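Local coordinates for flagellar hook associated protein type 3 FlgL (Legionella pneumophila subsp. pneumophila, PDB 5YTI) that probably serves as a structural component of the bacterial flagellum, as a hook-associated member of the flagellin family, at residues L61-R66 against A358-L363; A68-L73 against A347-L352. All coordinates share one frame; numbering follows the deposited sequence. Where two conformers were deposited one is given.

Contact 1. Residues L61-R66 against A358-L363; sequences LFQNNR and ANNDYL
Asn359 directs CG toward helix 49-96 with a first torsion that sets this atom anti to its own carbonyl carbon (chi1 -72°), while Arg66 starts across from the facing helix with CG anti to the backbone N (chi1 161°). Arg66 was deposited in two conformers, and in the one described here the end of its chain is placed only tentatively. A bend at chi3 turns that chain so that the guanidinium appears to lie beside the asparagine, with ND2 near its edge. The close approach of Arg66 NH1 to Asn359 ND2 is no hydrogen bond, because nitrogen donors face each other there, and the spacing is doubtful. Asn359 ND2 instead gives its hydrogen bond to the carbonyl oxygen of Val167 in strand 164-168.

From helix 49-96, Phe62 meets Asn359 through CB rather than through its ring, CB standing 3.6 Å from ND2; the phenyl side chain touches Ala166 and Thr169. Gln63 brings its carboxamide over from the neighbouring position, OE1 lying 3.9 Å from Asn359 CB, with the two amide planes 88° apart. That perpendicular setting is one of passing contact, not of amide pairing. Asn360 adds a peripheral touch, its OD1 being 4.2 Å from Gln63 OE1.

Segments 61-66 and 358-363 run nearly antiparallel, and their axes approach to 10.7 Å, a spacing spanned here by long or polar side chains. No hydrogen bond joins the two segments directly, so their polar groups adjoin without pairing. Strand 164-168 instead takes a hydrogen bond from each helix, from Asn359 to Val167 and from Asn65 ND2 to the carbonyl of Ala166, which links the helices in polar terms through the strand.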
loop_
_atom_site.group_PDB
_atom_site.type_symbol
_atom_site.label_atom_id
_atom_site.label_comp_id
_atom_site.label_asym_id
_atom_site.label_seq_id
_atom_site.Cartn_x
_atom_site.Cartn_y
_atom_site.Cartn_z
ATOM N N LEU A 61 30.262 23.224 -1.980
ATOM C CA LEU A 61 29.434 22.273 -2.702
ATOM C C LEU A 61 28.328 21.704 -1.793
ATOM O O LEU A 61 27.162 21.528 -2.221
ATOM C CB LEU A 61 30.316 21.136 -3.242
ATOM C CG LEU A 61 29.569 19.995 -3.938
ATOM C CD1 LEU A 61 28.932 20.496 -5.230
ATOM C CD2 LEU A 61 30.474 18.795 -4.183
ATOM N N PHE A 62 28.716 21.402 -0.551
ATOM C CA PHE A 62 27.795 20.912 0.469
ATOM C C PHE A 62 26.708 21.975 0.771
ATOM O O PHE A 62 25.519 21.647 0.800
ATOM C CB PHE A 62 28.546 20.500 1.771
ATOM C CG PHE A 62 29.436 19.252 1.655
ATOM C CD1 PHE A 62 29.397 18.398 0.539
ATOM C CD2 PHE A 62 30.293 18.910 2.714
ATOM C CE1 PHE A 62 30.216 17.269 0.470
ATOM C CE2 PHE A 62 31.106 17.788 2.642
ATOM C CZ PHE A 62 31.070 16.969 1.519
ATOM N N GLN A 63 27.115 23.237 0.972
ATOM C CA GLN A 63 26.166 24.375 1.116
ATOM C C GLN A 63 25.300 24.633 -0.148
ATOM O O GLN A 63 24.108 24.910 -0.031
ATOM C CB GLN A 63 26.894 25.683 1.514
ATOM C CG GLN A 63 27.921 25.554 2.637
ATOM C CD GLN A 63 27.885 26.702 3.621
ATOM O OE1 GLN A 63 26.949 26.802 4.430
ATOM N NE2 GLN A 63 28.912 27.559 3.583
ATOM N N ASN A 64 25.907 24.554 -1.335
ATOM C CA ASN A 64 25.183 24.678 -2.609
ATOM C C ASN A 64 24.164 23.529 -2.722
ATOM O O ASN A 64 22.973 23.760 -2.926
ATOM C CB ASN A 64 26.175 24.683 -3.797
ATOM C CG ASN A 64 25.633 25.398 -5.051
ATOM O OD1 ASN A 64 25.507 26.640 -5.083
ATOM N ND2 ASN A 64 25.362 24.617 -6.112
ATOM N N ASN A 65 24.618 22.293 -2.545
ATOM C CA ASN A 65 23.709 21.152 -2.563
ATOM C C ASN A 65 22.513 21.277 -1.576
ATOM O O ASN A 65 21.382 20.871 -1.921
ATOM C CB ASN A 65 24.484 19.850 -2.312
ATOM C CG ASN A 65 25.186 19.329 -3.553
ATOM O OD1 ASN A 65 24.992 19.835 -4.659
ATOM N ND2 ASN A 65 26.012 18.303 -3.368
ATOM N N ARG A 66 22.779 21.814 -0.370
ATOM C CA ARG A 66 21.748 22.032 0.662
ATOM C C ARG A 66 20.754 23.088 0.205
ATOM O O ARG A 66 19.565 22.825 0.140
ATOM C CB ARG A 66 22.371 22.456 2.004
ATOM C CG ARG A 66 21.401 23.137 2.967
ATOM C CD ARG A 66 22.083 23.660 4.235
ATOM N NE ARG A 66 22.813 24.915 4.018
ATOM C CZ ARG A 66 24.140 25.045 4.088
ATOM N NH1 ARG A 66 24.897 24.019 4.397
ATOM N NH2 ARG A 66 24.707 26.213 3.864
ATOM N N ALA A 358 25.743 23.085 10.835
ATOM C CA ALA A 358 26.912 22.209 10.939
ATOM C C ALA A 358 27.986 22.518 9.889
ATOM O O ALA A 358 29.159 22.207 10.091
ATOM C CB ALA A 358 26.489 20.757 10.826
ATOM N N ASN A 359 27.583 23.098 8.758
ATOM C CA ASN A 359 28.533 23.544 7.733
ATOM C C ASN A 359 29.089 24.938 8.060
ATOM O O ASN A 359 30.192 25.268 7.676
ATOM C CB ASN A 359 27.887 23.521 6.339
ATOM C CG ASN A 359 27.688 22.103 5.809
ATOM O OD1 ASN A 359 28.162 21.132 6.404
ATOM N ND2 ASN A 359 27.003 21.981 4.683
ATOM N N ASN A 360 28.340 25.767 8.778
ATOM C CA ASN A 360 28.920 27.024 9.233
ATOM C C ASN A 360 29.817 26.754 10.470
ATOM O O ASN A 360 30.650 27.589 10.791
ATOM C CB ASN A 360 27.853 28.135 9.478
ATOM C CG ASN A 360 27.519 28.960 8.206
ATOM O OD1 ASN A 360 28.408 29.355 7.422
ATOM N ND2 ASN A 360 26.222 29.240 8.017
ATOM N N ASP A 361 29.657 25.604 11.146
ATOM C CA ASP A 361 30.548 25.195 12.283
ATOM C C ASP A 361 31.910 24.675 11.766
ATOM O O ASP A 361 32.966 24.948 12.356
ATOM C CB ASP A 361 29.918 24.081 13.173
ATOM C CG ASP A 361 28.938 24.602 14.247
ATOM O OD1 ASP A 361 29.031 25.770 14.667
ATOM O OD2 ASP A 361 28.071 23.809 14.691
ATOM N N TYR A 362 31.847 23.919 10.661
ATOM C CA TYR A 362 32.989 23.247 9.999
ATOM C C TYR A 362 33.800 24.220 9.116
ATOM O O TYR A 362 34.894 23.894 8.661
ATOM C CB TYR A 362 32.447 22.059 9.165
ATOM C CG TYR A 362 33.454 21.066 8.570
ATOM C CD1 TYR A 362 34.594 20.663 9.275
ATOM C CD2 TYR A 362 33.228 20.483 7.311
ATOM C CE1 TYR A 362 35.494 19.750 8.730
ATOM C CE2 TYR A 362 34.119 19.568 6.765
ATOM C CZ TYR A 362 35.246 19.205 7.479
ATOM O OH TYR A 362 36.127 18.299 6.949
ATOM N N LEU A 363 33.253 25.407 8.871
ATOM C CA LEU A 363 33.966 26.494 8.191
ATOM C C LEU A 363 34.551 27.463 9.223
ATOM O O LEU A 363 35.716 27.848 9.138
ATOM C CB LEU A 363 32.983 27.237 7.290
ATOM C CG LEU A 363 33.456 28.415 6.450
ATOM C CD1 LEU A 363 34.126 27.891 5.197
ATOM C CD2 LEU A 363 32.260 29.309 6.118
#

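Contact 2. Residues A68-L73 against A347-L352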
loop_
_atom_site.group_PDB
_atom_site.type_symbol
_atom_site.label_atom_id
_atom_site.label_comp_id
_atom_site.label_asym_id
_atom_site.label_seq_id
_atom_site.Cartn_x
_atom_site.Cartn_y
_atom_site.Cartn_z
ATOM N N ALA A 68 19.989 24.060 -2.623
ATOM C CA ALA A 68 19.198 23.570 -3.763
ATOM C C ALA A 68 18.216 22.483 -3.359
ATOM O O ALA A 68 17.139 22.337 -3.942
ATOM C CB ALA A 68 20.108 23.049 -4.857
ATOM N N ALA A 69 18.605 21.698 -2.366
ATOM C CA ALA A 69 17.738 20.658 -1.827
ATOM C C ALA A 69 16.570 21.280 -1.072
ATOM O O ALA A 69 15.401 20.980 -1.324
ATOM C CB ALA A 69 18.534 19.762 -0.899
ATOM N N ASP A 70 16.911 22.158 -0.143
ATOM C CA ASP A 70 15.938 22.909 0.609
ATOM C C ASP A 70 14.901 23.476 -0.334
ATOM O O ASP A 70 13.734 23.495 -0.011
ATOM C CB ASP A 70 16.632 24.027 1.383
ATOM C CG ASP A 70 15.893 24.427 2.641
ATOM O OD1 ASP A 70 14.837 25.090 2.496
ATOM O OD2 ASP A 70 16.403 24.120 3.762
ATOM N N SER A 71 15.300 23.905 -1.523
ATOM C CA SER A 71 14.345 24.565 -2.415
ATOM C C SER A 71 13.463 23.641 -3.226
ATOM O O SER A 71 12.256 23.899 -3.358
ATOM C CB SER A 71 15.062 25.530 -3.331
ATOM O OG SER A 71 15.137 26.743 -2.630
ATOM N N ALA A 72 14.066 22.581 -3.772
ATOM C CA ALA A 72 13.330 21.560 -4.526
ATOM C C ALA A 72 12.273 20.908 -3.643
ATOM O O ALA A 72 11.189 20.585 -4.103
ATOM C CB ALA A 72 14.286 20.504 -5.079
ATOM N N LEU A 73 12.605 20.726 -2.371
ATOM C CA LEU A 73 11.718 20.073 -1.428
ATOM C C LEU A 73 10.539 20.942 -1.006
ATOM O O LEU A 73 9.431 20.455 -0.876
ATOM C CB LEU A 73 12.500 19.631 -0.187
ATOM C CG LEU A 73 12.904 18.155 -0.080
ATOM C CD1 LEU A 73 13.485 17.575 -1.365
ATOM C CD2 LEU A 73 13.887 18.003 1.065
ATOM N N ALA A 347 10.846 15.751 7.735
ATOM C CA ALA A 347 12.008 15.190 8.425
ATOM C C ALA A 347 13.302 15.592 7.718
ATOM O O ALA A 347 14.297 15.939 8.362
ATOM C CB ALA A 347 11.901 13.670 8.508
ATOM N N ARG A 348 13.272 15.546 6.391
ATOM C CA ARG A 348 14.423 15.884 5.574
ATOM C C ARG A 348 14.764 17.360 5.663
ATOM O O ARG A 348 15.919 17.738 5.786
ATOM C CB ARG A 348 14.175 15.477 4.128
ATOM C CG ARG A 348 14.371 13.994 3.903
ATOM C CD ARG A 348 14.109 13.639 2.469
ATOM N NE ARG A 348 12.728 13.276 2.236
ATOM C CZ ARG A 348 12.163 13.170 1.032
ATOM N NH1 ARG A 348 12.839 13.415 -0.084
ATOM N NH2 ARG A 348 10.884 12.830 0.941
ATOM N N LEU A 349 13.765 18.208 5.618
ATOM C CA LEU A 349 14.029 19.597 5.841
ATOM C C LEU A 349 14.658 19.804 7.210
ATOM O O LEU A 349 15.501 20.666 7.354
ATOM C CB LEU A 349 12.750 20.399 5.735
ATOM C CG LEU A 349 12.082 20.416 4.355
ATOM C CD1 LEU A 349 10.641 20.957 4.381
ATOM C CD2 LEU A 349 12.940 21.200 3.374
ATOM N N ASN A 350 14.252 19.044 8.228
ATOM C CA ASN A 350 14.849 19.237 9.553
ATOM C C ASN A 350 16.292 18.708 9.543
ATOM O O ASN A 350 17.148 19.221 10.270
ATOM C CB ASN A 350 13.999 18.643 10.688
ATOM C CG ASN A 350 12.839 19.557 11.106
ATOM O OD1 ASN A 350 12.989 20.776 11.245
ATOM N ND2 ASN A 350 11.676 18.962 11.322
ATOM N N GLN A 351 16.573 17.711 8.696
ATOM C CA GLN A 351 17.969 17.251 8.475
ATOM C C GLN A 351 18.817 18.356 7.807
ATOM O O GLN A 351 20.008 18.461 8.069
ATOM C CB GLN A 351 18.025 15.935 7.646
ATOM C CG GLN A 351 17.860 14.638 8.463
ATOM C CD GLN A 351 18.223 13.367 7.691
ATOM O OE1 GLN A 351 17.713 13.113 6.587
ATOM N NE2 GLN A 351 19.116 12.561 8.275
ATOM N N LEU A 352 18.181 19.169 6.960
ATOM C CA LEU A 352 18.851 20.242 6.236
ATOM C C LEU A 352 19.112 21.448 7.106
ATOM O O LEU A 352 20.240 21.930 7.145
ATOM C CB LEU A 352 18.049 20.670 5.011
ATOM C CG LEU A 352 17.866 19.589 3.931
ATOM C CD1 LEU A 352 16.940 20.065 2.816
ATOM C CD2 LEU A 352 19.215 19.148 3.368
#
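Leu73 packs against Leu349 and Leu352 in a buried, mainly apolar contact between helix 49-96 and helix 316-374, part way along the helical portion of the chain. Leu73 CB meets Leu349 CD2 at 3.9 Å, the two side chains lying alongside one another and pointing opposite ways. Leu73 CD2 reaches 4.1 Å from Leu352 CD1. It also touches Arg348 CB, the leucine and arginine side chains crossing at about a right angle.

Segments 68-73 and 347-352 run antiparallel with a crossing angle of -158°, an antiparallel pairing of N-terminal and C-terminal helices as in the rod-like helical domain of flagellins. In Leu352 the second torsion sets CD1 anti to CA (chi2 174°), and this methyl comes up against the opposing backbone, 3.6 Å from Asp70 N; Ala69 CB touches the same methyl at 4.1 Å.

The charged groups find their partners outside the two segments. Asp70 OD2 lies 4.0 Å from Leu352 CB, a van der Waals contact, while its OD1 forms a salt bridge with Arg74. Beyond its apolar base, Arg348 forms salt bridges with Asp344 and Asp177 and a hydrogen bond with the carbonyl of Ala174.

Both contacts join helix 49-96 to helix 316-374, with centres about 13 Å apart, and contact 2 lies within the part of the chain that contact 1 closes off. Contact 2 is the buried one and lies nearer the centre of the chain, about 24 Å away against about 36 Å for contact 1, which is only partly buried. The chemistry follows: leucine and alanine methyls dominate contact 2, with Asp70 and the aliphatic part of Arg348 beside them, whereas contact 1 is mostly amides, with Arg66 and the CB of Phe62. Neither has a hydrogen bond between its segments. In the Arg66 conformer given, CD packs near Leu352 O where the two adjoin, and neighbouring strands, 164-168 and 171-174, flank them in turn.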